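Local coordinates for protein fumarylacetoacetate hydrolase (PDB 5TI1) that probably hydrolyses fumarylacetoacetate to fumarate and acetoacetate, the last step of phenylalanine and tyrosine breakdown, at a magnesium site, at residues D36-N41 and Y428-G433; V27-N32 and I61-V66; E337-T342 and L402-T407. All coordinates share one frame; numbering follows the deposited sequence.

Contact 1: D36-N41 and Y428-G433; sequences DFSIQN and YRVGFG
The 36-41 loop of the N-terminal region lies along the start of strand 429-440, in the C-terminal FAH domain. Backbone and side-chain hydrogen bonds carry most of this buried contact. G431 N donates to D36 O at 3.0 Å, in the carbonyl plane and on a lone pair. N41 ND2 reaches the same oxygen from above that plane, so two donors grip D36 O. The N41 amide also bonds G431 O, with ND2 to O at 2.9 Å. N41 CG is anti to the backbone N (chi1 -171°), and its amide thereby ties both segments together. S38 OG donates to R429 O nearly along the C=O axis, at a very short 2.4 Å.

Apolar and ring packing fills in the rest. D36 CB sits over the centre of the F37 ring. Q40 packs its CB and CG on Y428 CE2, with amide and ring planes 42° apart; its NE2 bonds the backbone of D20 and R23. V430 CG1 touches the N41 amide.

The D36 carboxylate lies against glycine backbone. OD1 is 3.2 Å from G431 CA, close against the bare main chain. A water links OD1 to R429 NH1, while R429 NE bonds Q424. G433 N donates a hydrogen bond to D36 OD2 from above the carboxylate plane, at 3.1 Å.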
ATOM      1  N   ASP B  36      -2.561 -30.513  -9.757  1.00 40.65           N
ATOM      2  CA  ASP B  36      -1.700 -29.335  -9.694  1.00 39.50           C
ATOM      3  C   ASP B  36      -0.422 -29.602  -8.907  1.00 41.78           C
ATOM      4  O   ASP B  36       0.622 -29.007  -9.202  1.00 39.69           O
ATOM      5  CB  ASP B  36      -2.454 -28.156  -9.064  1.00 38.88           C
ATOM      6  CG  ASP B  36      -3.426 -27.492 -10.029  1.00 42.68           C
ATOM      7  OD1 ASP B  36      -3.165 -27.489 -11.253  1.00 44.64           O
ATOM      8  OD2 ASP B  36      -4.458 -26.970  -9.564  1.00 43.97           O
ATOM      9  N   PHE B  37      -0.477 -30.481  -7.911  1.00 40.21           N
ATOM     10  CA  PHE B  37       0.583 -30.550  -6.918  1.00 46.95           C
ATOM     11  C   PHE B  37       1.469 -31.779  -7.102  1.00 42.34           C
ATOM     12  O   PHE B  37       1.615 -32.614  -6.202  1.00 45.33           O
ATOM     13  CB  PHE B  37      -0.060 -30.471  -5.539  1.00 39.10           C
ATOM     14  CG  PHE B  37      -0.984 -29.287  -5.409  1.00 39.18           C
ATOM     15  CD1 PHE B  37      -0.512 -28.005  -5.669  1.00 39.08           C
ATOM     16  CD2 PHE B  37      -2.326 -29.454  -5.091  1.00 40.47           C
ATOM     17  CE1 PHE B  37      -1.354 -26.908  -5.583  1.00 42.12           C
ATOM     18  CE2 PHE B  37      -3.179 -28.356  -4.997  1.00 36.75           C
ATOM     19  CZ  PHE B  37      -2.690 -27.085  -5.239  1.00 41.05           C
ATOM     20  N   SER B  38       2.063 -31.876  -8.285  1.00 43.47           N
ATOM     21  CA  SER B  38       3.065 -32.887  -8.587  1.00 50.70           C
ATOM     22  C   SER B  38       4.265 -32.731  -7.660  1.00 50.93           C
ATOM     23  O   SER B  38       4.488 -31.676  -7.066  1.00 43.83           O
ATOM     24  CB  SER B  38       3.526 -32.741 -10.034  1.00 46.65           C
ATOM     25  OG  SER B  38       3.840 -31.370 -10.283  1.00 45.08           O
ATOM     26  N   ILE B  39       5.076 -33.790  -7.568  1.00 47.55           N
ATOM     27  CA  ILE B  39       6.302 -33.674  -6.781  1.00 47.76           C
ATOM     28  C   ILE B  39       7.215 -32.604  -7.361  1.00 47.09           C
ATOM     29  O   ILE B  39       8.112 -32.110  -6.670  1.00 46.62           O
ATOM     30  CB  ILE B  39       7.023 -35.037  -6.681  1.00 50.34           C
ATOM     31  CG1 ILE B  39       7.988 -35.050  -5.491  1.00 52.75           C
ATOM     32  CG2 ILE B  39       7.738 -35.356  -7.978  1.00 52.12           C
ATOM     33  CD1 ILE B  39       8.770 -36.346  -5.343  1.00 56.07           C
ATOM     34  N   GLN B  40       6.998 -32.220  -8.620  1.00 47.12           N
ATOM     35  CA  GLN B  40       7.791 -31.167  -9.239  1.00 46.54           C
ATOM     36  C   GLN B  40       7.366 -29.775  -8.792  1.00 44.79           C
ATOM     37  O   GLN B  40       8.109 -28.812  -9.015  1.00 44.03           O
ATOM     38  CB  GLN B  40       7.701 -31.270 -10.767  1.00 47.69           C
ATOM     39  CG  GLN B  40       8.456 -32.455 -11.378  1.00 50.43           C
ATOM     40  CD  GLN B  40       7.688 -33.761 -11.307  1.00 54.81           C
ATOM     41  OE1 GLN B  40       6.538 -33.796 -10.862  1.00 50.73           O
ATOM     42  NE2 GLN B  40       8.319 -34.847 -11.759  1.00 54.37           N
ATOM     43  N   ASN B  41       6.198 -29.646  -8.167  1.00 43.33           N
ATOM     44  CA  ASN B  41       5.682 -28.336  -7.796  1.00 43.92           C
ATOM     45  C   ASN B  41       6.265 -27.893  -6.462  1.00 43.82           C
ATOM     46  O   ASN B  41       7.189 -27.071  -6.422  1.00 39.14           O
ATOM     47  CB  ASN B  41       4.152 -28.360  -7.748  1.00 39.69           C
ATOM     48  CG  ASN B  41       3.558 -26.969  -7.586  1.00 37.65           C
ATOM     49  OD1 ASN B  41       4.269 -26.005  -7.310  1.00 36.76           O
ATOM     50  ND2 ASN B  41       2.252 -26.862  -7.765  1.00 43.01           N
ATOM     51  N   TYR B 428       2.661 -34.484 -16.661  1.00 56.13           N
ATOM     52  CA  TYR B 428       2.456 -33.913 -15.339  1.00 53.91           C
ATOM     53  C   TYR B 428       2.150 -32.433 -15.480  1.00 56.03           C
ATOM     54  O   TYR B 428       2.252 -31.853 -16.564  1.00 52.23           O
ATOM     55  CB  TYR B 428       3.670 -34.125 -14.431  1.00 54.56           C
ATOM     56  CG  TYR B 428       4.841 -33.219 -14.762  1.00 54.16           C
ATOM     57  CD1 TYR B 428       5.547 -33.377 -15.946  1.00 55.43           C
ATOM     58  CD2 TYR B 428       5.239 -32.210 -13.890  1.00 51.68           C
ATOM     59  CE1 TYR B 428       6.612 -32.562 -16.262  1.00 56.29           C
ATOM     60  CE2 TYR B 428       6.316 -31.383 -14.199  1.00 53.72           C
ATOM     61  CZ  TYR B 428       7.004 -31.569 -15.389  1.00 55.34           C
ATOM     62  OH  TYR B 428       8.077 -30.764 -15.725  1.00 53.07           O
ATOM     63  N   ARG B 429       1.774 -31.827 -14.355  1.00 50.12           N
ATOM     64  CA  ARG B 429       1.479 -30.408 -14.285  1.00 47.80           C
ATOM     65  C   ARG B 429       2.174 -29.788 -13.081  1.00 46.26           C
ATOM     66  O   ARG B 429       2.502 -30.458 -12.100  1.00 46.83           O
ATOM     67  CB  ARG B 429      -0.035 -30.146 -14.187  1.00 54.72           C
ATOM     68  CG  ARG B 429      -0.825 -30.576 -15.405  1.00 56.06           C
ATOM     69  CD  ARG B 429      -2.283 -30.176 -15.280  1.00 52.43           C
ATOM     70  NE  ARG B 429      -3.023 -30.474 -16.503  1.00 57.65           N
ATOM     71  CZ  ARG B 429      -4.323 -30.246 -16.654  1.00 51.59           C
ATOM     72  NH1 ARG B 429      -5.019 -29.719 -15.660  1.00 46.85           N
ATOM     73  NH2 ARG B 429      -4.927 -30.536 -17.797  1.00 54.79           N
ATOM     74  N   VAL B 430       2.401 -28.487 -13.186  1.00 44.88           N
ATOM     75  CA  VAL B 430       2.845 -27.643 -12.086  1.00 43.13           C
ATOM     76  C   VAL B 430       1.781 -26.561 -11.995  1.00 41.38           C
ATOM     77  O   VAL B 430       1.753 -25.643 -12.821  1.00 43.55           O
ATOM     78  CB  VAL B 430       4.245 -27.063 -12.327  1.00 43.29           C
ATOM     79  CG1 VAL B 430       4.612 -26.010 -11.284  1.00 41.38           C
ATOM     80  CG2 VAL B 430       5.261 -28.182 -12.331  1.00 46.30           C
ATOM     81  N   GLY B 431       0.861 -26.698 -11.034  1.00 47.10           N
ATOM     82  CA  GLY B 431      -0.360 -25.926 -11.017  1.00 45.46           C
ATOM     83  C   GLY B 431      -0.500 -25.023  -9.798  1.00 43.40           C
ATOM     84  O   GLY B 431       0.287 -25.083  -8.846  1.00 38.19           O
ATOM     85  N   PHE B 432      -1.545 -24.197  -9.831  1.00 38.14           N
ATOM     86  CA  PHE B 432      -1.700 -23.099  -8.883  1.00 41.73           C
ATOM     87  C   PHE B 432      -2.893 -23.259  -7.946  1.00 44.71           C
ATOM     88  O   PHE B 432      -3.118 -22.387  -7.092  1.00 44.56           O
ATOM     89  CB  PHE B 432      -1.817 -21.775  -9.646  1.00 33.57           C
ATOM     90  CG  PHE B 432      -0.511 -21.260 -10.169  1.00 33.87           C
ATOM     91  CD1 PHE B 432       0.049 -21.795 -11.312  1.00 35.42           C
ATOM     92  CD2 PHE B 432       0.149 -20.224  -9.521  1.00 32.67           C
ATOM     93  CE1 PHE B 432       1.245 -21.316 -11.802  1.00 42.24           C
ATOM     94  CE2 PHE B 432       1.356 -19.742 -10.005  1.00 32.98           C
ATOM     95  CZ  PHE B 432       1.899 -20.283 -11.142  1.00 36.31           C
ATOM     96  N   GLY B 433      -3.659 -24.341  -8.064  1.00 34.31           N
ATOM     97  CA  GLY B 433      -4.870 -24.381  -7.258  1.00 33.52           C
ATOM     98  C   GLY B 433      -5.909 -23.416  -7.809  1.00 34.60           C
ATOM     99  O   GLY B 433      -5.973 -23.149  -9.014  1.00 33.37           O
TER
HETATM  100  O   HOH W   1      -5.591 -25.184 -10.887  1.00 30.17           O
HETATM  101  O   HOH W   2      -4.501 -29.072 -13.223  1.00 40.20           O

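Contact 2: V27-N32 and I61-V66; sequences VESANN and IGDSIV
A type II' beta turn, I61 to S64, joins two antiparallel strands of the N-terminal five-stranded sheet. A short 3-10 segment, residues 28-31, packs against this hairpin turn. The backbones come very close: A30 CA and G62 CA are 3.5 Å apart. G62 has positive phi, and its CA sits 3.4 Å from S29 OG and 3.5 Å from A30 N.

S29 supplies the polar link. Its OG stands between the backbone N and the carbonyl carbon (chi1 56°), which brings it over the turn. D63 N donates to S29 OG at 3.0 Å, nearly straight at 168°. D63 CG takes the same crowded position, so its carboxylate folds back beside S29; OD1 lies 3.0 Å from S29 OG. D63 OD1 accepts a 3.3 Å hydrogen bond from S64 OG, and OD2 has a long, weak ion pair with R136.

The apolar part is built on I61. A30 CB rests on I61 CG1 at 3.7 Å and is equally near CD1. V27 meets the same I61 branch more loosely, CB to CG1 4.2 Å. I61 CG1 is anti to the backbone N (chi1 -174°), which turns it to A30 and V27; the side chain also touches L116 of helix 102-116. V27 in turn leans on L134 of the neighbouring edge strand. This is typical of a two-residue beta hairpin loop of type II', with glycine at its first corner.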
ATOM      1  N   VAL B  27       3.407 -40.206  -2.275  1.00 54.64           N
ATOM      2  CA  VAL B  27       2.055 -39.660  -2.127  1.00 52.70           C
ATOM      3  C   VAL B  27       1.370 -39.885  -3.472  1.00 58.11           C
ATOM      4  O   VAL B  27       1.641 -39.172  -4.437  1.00 52.44           O
ATOM      5  CB  VAL B  27       2.068 -38.179  -1.735  1.00 50.16           C
ATOM      6  CG1 VAL B  27       0.646 -37.658  -1.525  1.00 48.29           C
ATOM      7  CG2 VAL B  27       2.923 -37.956  -0.489  1.00 49.95           C
ATOM      8  N   GLU B  28       0.505 -40.899  -3.558  1.00 54.38           N
ATOM      9  CA  GLU B  28       0.039 -41.332  -4.874  1.00 65.90           C
ATOM     10  C   GLU B  28      -0.763 -40.244  -5.579  1.00 53.37           C
ATOM     11  O   GLU B  28      -0.622 -40.055  -6.794  1.00 53.77           O
ATOM     12  CB  GLU B  28      -0.788 -42.616  -4.770  1.00 67.93           C
ATOM     13  CG  GLU B  28      -1.100 -43.229  -6.136  1.00 74.34           C
ATOM     14  CD  GLU B  28       0.160 -43.505  -6.967  1.00 81.39           C
ATOM     15  OE1 GLU B  28       1.153 -44.026  -6.407  1.00 79.24           O
ATOM     16  OE2 GLU B  28       0.157 -43.195  -8.181  1.00 84.14           O
ATOM     17  N   SER B  29      -1.621 -39.526  -4.843  1.00 53.63           N
ATOM     18  CA  SER B  29      -2.371 -38.436  -5.461  1.00 49.42           C
ATOM     19  C   SER B  29      -1.443 -37.430  -6.147  1.00 48.63           C
ATOM     20  O   SER B  29      -1.835 -36.778  -7.120  1.00 47.95           O
ATOM     21  CB  SER B  29      -3.251 -37.743  -4.415  1.00 48.66           C
ATOM     22  OG  SER B  29      -2.490 -37.271  -3.316  1.00 49.96           O
ATOM     23  N   ALA B  30      -0.196 -37.324  -5.685  1.00 48.88           N
ATOM     24  CA  ALA B  30       0.746 -36.391  -6.297  1.00 50.86           C
ATOM     25  C   ALA B  30       1.136 -36.809  -7.704  1.00 55.85           C
ATOM     26  O   ALA B  30       1.683 -35.990  -8.452  1.00 51.86           O
ATOM     27  CB  ALA B  30       2.001 -36.259  -5.435  1.00 48.32           C
ATOM     28  N   ASN B  31       0.870 -38.062  -8.074  1.00 59.12           N
ATOM     29  CA  ASN B  31       1.256 -38.612  -9.364  1.00 61.79           C
ATOM     30  C   ASN B  31       0.132 -38.564 -10.383  1.00 54.04           C
ATOM     31  O   ASN B  31       0.321 -39.021 -11.513  1.00 55.81           O
ATOM     32  CB  ASN B  31       1.749 -40.049  -9.188  1.00 56.71           C
ATOM     33  CG  ASN B  31       2.961 -40.129  -8.283  1.00 57.05           C
ATOM     34  OD1 ASN B  31       3.794 -39.221  -8.269  1.00 56.00           O
ATOM     35  ND2 ASN B  31       3.061 -41.204  -7.513  1.00 58.60           N
ATOM     36  N   ASN B  32      -1.028 -38.034 -10.006  1.00 52.25           N
ATOM     37  CA  ASN B  32      -2.122 -37.787 -10.936  1.00 54.26           C
ATOM     38  C   ASN B  32      -1.646 -36.853 -12.046  1.00 51.67           C
ATOM     39  O   ASN B  32      -1.206 -35.734 -11.752  1.00 49.91           O
ATOM     40  CB  ASN B  32      -3.311 -37.174 -10.184  1.00 49.93           C
ATOM     41  CG  ASN B  32      -4.589 -37.166 -11.000  1.00 67.66           C
ATOM     42  OD1 ASN B  32      -4.564 -37.112 -12.231  1.00 68.28           O
ATOM     43  ND2 ASN B  32      -5.725 -37.211 -10.309  1.00 68.53           N
ATOM     44  N   ILE B  61       1.277 -31.340  -1.658  1.00 39.43           N
ATOM     45  CA  ILE B  61       1.720 -32.498  -2.423  1.00 41.43           C
ATOM     46  C   ILE B  61       0.501 -33.391  -2.639  1.00 45.18           C
ATOM     47  O   ILE B  61      -0.159 -33.809  -1.678  1.00 42.40           O
ATOM     48  CB  ILE B  61       2.885 -33.221  -1.714  1.00 44.44           C
ATOM     49  CG1 ILE B  61       3.443 -34.340  -2.597  1.00 45.13           C
ATOM     50  CG2 ILE B  61       2.501 -33.696  -0.311  1.00 44.81           C
ATOM     51  CD1 ILE B  61       4.268 -33.816  -3.752  1.00 45.26           C
ATOM     52  N   GLY B  62       0.158 -33.633  -3.905  1.00 43.56           N
ATOM     53  CA  GLY B  62      -1.079 -34.337  -4.201  1.00 43.24           C
ATOM     54  C   GLY B  62      -2.251 -33.628  -3.557  1.00 45.64           C
ATOM     55  O   GLY B  62      -2.329 -32.393  -3.541  1.00 41.82           O
ATOM     56  N   ASP B  63      -3.162 -34.411  -2.980  1.00 45.69           N
ATOM     57  CA  ASP B  63      -4.302 -33.854  -2.266  1.00 47.41           C
ATOM     58  C   ASP B  63      -3.996 -33.584  -0.789  1.00 45.58           C
ATOM     59  O   ASP B  63      -4.921 -33.372  -0.002  1.00 40.69           O
ATOM     60  CB  ASP B  63      -5.527 -34.773  -2.422  1.00 46.73           C
ATOM     61  CG  ASP B  63      -5.307 -36.166  -1.848  1.00 57.92           C
ATOM     62  OD1 ASP B  63      -4.299 -36.381  -1.144  1.00 66.04           O
ATOM     63  OD2 ASP B  63      -6.151 -37.059  -2.104  1.00 62.17           O
ATOM     64  N   SER B  64      -2.725 -33.575  -0.401  1.00 40.26           N
ATOM     65  CA  SER B  64      -2.347 -33.424   0.995  1.00 43.31           C
ATOM     66  C   SER B  64      -1.450 -32.195   1.181  1.00 42.36           C
ATOM     67  O   SER B  64      -1.235 -31.400   0.261  1.00 40.06           O
ATOM     68  CB  SER B  64      -1.669 -34.702   1.496  1.00 42.00           C
ATOM     69  OG  SER B  64      -2.602 -35.764   1.563  1.00 45.32           O
ATOM     70  N   ILE B  65      -0.940 -32.039   2.399  1.00 42.66           N
ATOM     71  CA  ILE B  65      -0.070 -30.930   2.777  1.00 45.76           C
ATOM     72  C   ILE B  65       1.017 -31.485   3.678  1.00 45.61           C
ATOM     73  O   ILE B  65       0.729 -32.258   4.597  1.00 39.77           O
ATOM     74  CB  ILE B  65      -0.831 -29.810   3.520  1.00 35.90           C
ATOM     75  CG1 ILE B  65      -2.013 -29.292   2.701  1.00 36.73           C
ATOM     76  CG2 ILE B  65       0.101 -28.680   3.889  1.00 35.00           C
ATOM     77  CD1 ILE B  65      -2.935 -28.339   3.500  1.00 33.43           C
ATOM     78  N   VAL B  66       2.258 -31.098   3.424  1.00 39.11           N
ATOM     79  CA  VAL B  66       3.358 -31.428   4.320  1.00 41.93           C
ATOM     80  C   VAL B  66       3.482 -30.323   5.366  1.00 38.83           C
ATOM     81  O   VAL B  66       3.600 -29.140   5.028  1.00 38.37           O
ATOM     82  CB  VAL B  66       4.672 -31.610   3.549  1.00 41.10           C
ATOM     83  CG1 VAL B  66       5.779 -31.905   4.515  1.00 42.28           C
ATOM     84  CG2 VAL B  66       4.538 -32.736   2.535  1.00 46.87           C
TER

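Contact 3: E337-T342 and L402-T407; sequences EASTIT and LREGGT
The start of strand 339-345 meets a type I beta turn, L402 to G405, at the edge of the C-terminal FAH domain. The tight part centres on S339. Its OG is anti to the carbonyl carbon (chi1 -56°) and points into the turn. E404 N donates to it at 2.9 Å, with an angle of 159° at the hydrogen. E404 CB and CG also press on this hydroxyl, each at 3.3 Å. S339 CB leans on R403 N at 3.5 Å. Deeper in, I341 and L402 lie side by side and point the same way, with I341 CG2 to L402 CD2 at 3.8 Å. I341 also packs on L389 and L392 of helix 389-392.

The outer side is looser. E337 CB touches E404 CG at 3.9 Å, but the end of E337 leads away. The two carboxylates are not in contact, E337 OE1 to E404 OE1 6.5 Å. Of the R403 side chain, CB touches S339, and the rest runs outward. A water bridges T340 O to R403 N. G405 N bonds L402 O and L402 N bonds G406 O, typical of a type I turn closing a hairpin-like loop, here docked on the start of a strand.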
ATOM      1  N   GLU B 337     -23.211 -26.868 -11.941  1.00 43.99           N
ATOM      2  CA  GLU B 337     -21.863 -26.912 -12.497  1.00 44.63           C
ATOM      3  C   GLU B 337     -21.445 -25.537 -13.005  1.00 42.55           C
ATOM      4  O   GLU B 337     -22.263 -24.765 -13.517  1.00 40.25           O
ATOM      5  CB  GLU B 337     -21.754 -27.932 -13.649  1.00 43.61           C
ATOM      6  CG  GLU B 337     -22.161 -29.353 -13.291  1.00 54.95           C
ATOM      7  CD  GLU B 337     -21.226 -30.010 -12.289  1.00 66.47           C
ATOM      8  OE1 GLU B 337     -20.072 -29.552 -12.155  1.00 72.69           O
ATOM      9  OE2 GLU B 337     -21.649 -30.989 -11.637  1.00 70.96           O
ATOM     10  N   ALA B 338     -20.155 -25.245 -12.866  1.00 40.50           N
ATOM     11  CA  ALA B 338     -19.609 -23.988 -13.356  1.00 39.39           C
ATOM     12  C   ALA B 338     -19.377 -24.070 -14.855  1.00 42.37           C
ATOM     13  O   ALA B 338     -19.182 -25.150 -15.418  1.00 47.58           O
ATOM     14  CB  ALA B 338     -18.300 -23.646 -12.640  1.00 37.22           C
ATOM     15  N   SER B 339     -19.415 -22.914 -15.506  1.00 40.97           N
ATOM     16  CA  SER B 339     -19.166 -22.817 -16.939  1.00 40.96           C
ATOM     17  C   SER B 339     -17.876 -22.041 -17.172  1.00 38.98           C
ATOM     18  O   SER B 339     -17.675 -20.972 -16.582  1.00 37.67           O
ATOM     19  CB  SER B 339     -20.340 -22.137 -17.645  1.00 43.05           C
ATOM     20  OG  SER B 339     -21.554 -22.825 -17.377  1.00 44.12           O
ATOM     21  N   THR B 340     -16.996 -22.581 -18.007  1.00 40.19           N
ATOM     22  CA  THR B 340     -15.763 -21.861 -18.317  1.00 45.31           C
ATOM     23  C   THR B 340     -16.077 -20.663 -19.206  1.00 40.24           C
ATOM     24  O   THR B 340     -16.838 -20.772 -20.168  1.00 41.46           O
ATOM     25  CB  THR B 340     -14.751 -22.786 -18.992  1.00 50.90           C
ATOM     26  OG1 THR B 340     -14.445 -23.886 -18.122  1.00 50.39           O
ATOM     27  CG2 THR B 340     -13.467 -22.026 -19.296  1.00 41.23           C
ATOM     28  N   ILE B 341     -15.529 -19.504 -18.862  1.00 39.13           N
ATOM     29  CA  ILE B 341     -15.797 -18.286 -19.616  1.00 42.66           C
ATOM     30  C   ILE B 341     -14.567 -17.753 -20.337  1.00 44.16           C
ATOM     31  O   ILE B 341     -14.718 -16.914 -21.241  1.00 40.50           O
ATOM     32  CB  ILE B 341     -16.398 -17.188 -18.717  1.00 37.79           C
ATOM     33  CG1 ILE B 341     -15.403 -16.787 -17.616  1.00 37.43           C
ATOM     34  CG2 ILE B 341     -17.756 -17.651 -18.170  1.00 37.55           C
ATOM     35  CD1 ILE B 341     -15.713 -15.447 -16.961  1.00 39.20           C
ATOM     36  N   THR B 342     -13.366 -18.195 -19.973  1.00 41.41           N
ATOM     37  CA  THR B 342     -12.195 -17.839 -20.759  1.00 42.99           C
ATOM     38  C   THR B 342     -11.083 -18.845 -20.495  1.00 45.67           C
ATOM     39  O   THR B 342     -11.059 -19.502 -19.449  1.00 39.78           O
ATOM     40  CB  THR B 342     -11.732 -16.408 -20.455  1.00 42.06           C
ATOM     41  OG1 THR B 342     -10.751 -16.012 -21.421  1.00 42.64           O
ATOM     42  CG2 THR B 342     -11.163 -16.294 -19.039  1.00 37.44           C
ATOM     43  N   LEU B 402     -23.559 -18.967 -21.145  1.00 42.62           N
ATOM     44  CA  LEU B 402     -22.884 -19.895 -20.245  1.00 41.83           C
ATOM     45  C   LEU B 402     -23.150 -21.330 -20.679  1.00 43.79           C
ATOM     46  O   LEU B 402     -24.291 -21.693 -20.978  1.00 44.98           O
ATOM     47  CB  LEU B 402     -23.348 -19.689 -18.801  1.00 40.15           C
ATOM     48  CG  LEU B 402     -22.966 -18.397 -18.078  1.00 38.68           C
ATOM     49  CD1 LEU B 402     -23.608 -18.334 -16.705  1.00 37.32           C
ATOM     50  CD2 LEU B 402     -21.451 -18.259 -17.966  1.00 38.18           C
ATOM     51  N   ARG B 403     -22.087 -22.144 -20.691  1.00 43.53           N
ATOM     52  CA  ARG B 403     -22.172 -23.519 -21.173  1.00 48.26           C
ATOM     53  C   ARG B 403     -23.272 -24.313 -20.468  1.00 47.87           C
ATOM     54  O   ARG B 403     -23.986 -25.093 -21.105  1.00 46.10           O
ATOM     55  CB  ARG B 403     -20.814 -24.201 -21.004  1.00 54.61           C
ATOM     56  CG  ARG B 403     -20.845 -25.720 -20.933  1.00 55.43           C
ATOM     57  CD  ARG B 403     -20.939 -26.375 -22.288  1.00 60.20           C
ATOM     58  NE  ARG B 403     -20.492 -27.764 -22.205  1.00 69.38           N
ATOM     59  CZ  ARG B 403     -20.325 -28.570 -23.248  1.00 74.71           C
ATOM     60  NH1 ARG B 403     -20.569 -28.134 -24.478  1.00 79.43           N
ATOM     61  NH2 ARG B 403     -19.912 -29.815 -23.058  1.00 74.60           N
ATOM     62  N   GLU B 404     -23.427 -24.128 -19.159  1.00 47.23           N
ATOM     63  CA  GLU B 404     -24.458 -24.837 -18.408  1.00 48.15           C
ATOM     64  C   GLU B 404     -25.805 -24.126 -18.417  1.00 45.45           C
ATOM     65  O   GLU B 404     -26.769 -24.659 -17.857  1.00 44.25           O
ATOM     66  CB  GLU B 404     -24.003 -25.057 -16.961  1.00 41.42           C
ATOM     67  CG  GLU B 404     -22.721 -25.876 -16.857  1.00 43.86           C
ATOM     68  CD  GLU B 404     -22.870 -27.243 -17.485  1.00 56.43           C
ATOM     69  OE1 GLU B 404     -23.892 -27.908 -17.213  1.00 56.32           O
ATOM     70  OE2 GLU B 404     -21.974 -27.649 -18.261  1.00 54.66           O
ATOM     71  N   GLY B 405     -25.905 -22.957 -19.043  1.00 46.59           N
ATOM     72  CA  GLY B 405     -27.165 -22.232 -19.087  1.00 46.66           C
ATOM     73  C   GLY B 405     -27.079 -20.836 -18.504  1.00 41.26           C
ATOM     74  O   GLY B 405     -26.392 -20.612 -17.501  1.00 39.88           O
ATOM     75  N   GLY B 406     -27.764 -19.888 -19.129  1.00 41.72           N
ATOM     76  CA  GLY B 406     -27.782 -18.522 -18.658  1.00 40.65           C
ATOM     77  C   GLY B 406     -26.859 -17.629 -19.468  1.00 43.24           C
ATOM     78  O   GLY B 406     -25.991 -18.088 -20.217  1.00 41.74           O
ATOM     79  N   THR B 407     -27.055 -16.318 -19.313  1.00 41.21           N
ATOM     80  CA  THR B 407     -26.248 -15.330 -20.019  1.00 40.69           C
ATOM     81  C   THR B 407     -25.671 -14.331 -19.024  1.00 41.61           C
ATOM     82  O   THR B 407     -26.313 -13.982 -18.031  1.00 38.10           O
ATOM     83  CB  THR B 407     -27.071 -14.602 -21.104  1.00 42.09           C
ATOM     84  OG1 THR B 407     -28.103 -13.822 -20.493  1.00 54.59           O
ATOM     85  CG2 THR B 407     -27.716 -15.610 -22.053  1.00 43.75           C
TER
HETATM   86  O   HOH W   3     -19.437 -20.859 -20.967  1.00 45.89           O

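In the fold
From the N terminus, the chain first lays down 27-32 and then 36-41 in one long loop. Contact 2 closes first, when the hairpin turn at 61-66 returns to 27-32. Contact 1 closes last, when 428-433 reaches back to 36-41. Their segments alternate, so these two contacts cross. They also touch: F37 O probably accepts a hydrogen bond from G62 N, and I39 packs on I61. Together they tie the N-terminal five-stranded sheet to the C-terminal domain. Contact 3 opens and closes within the span of contact 1. It lies about 26 Å from it, centre to centre, yet both reach the same mixed sheet.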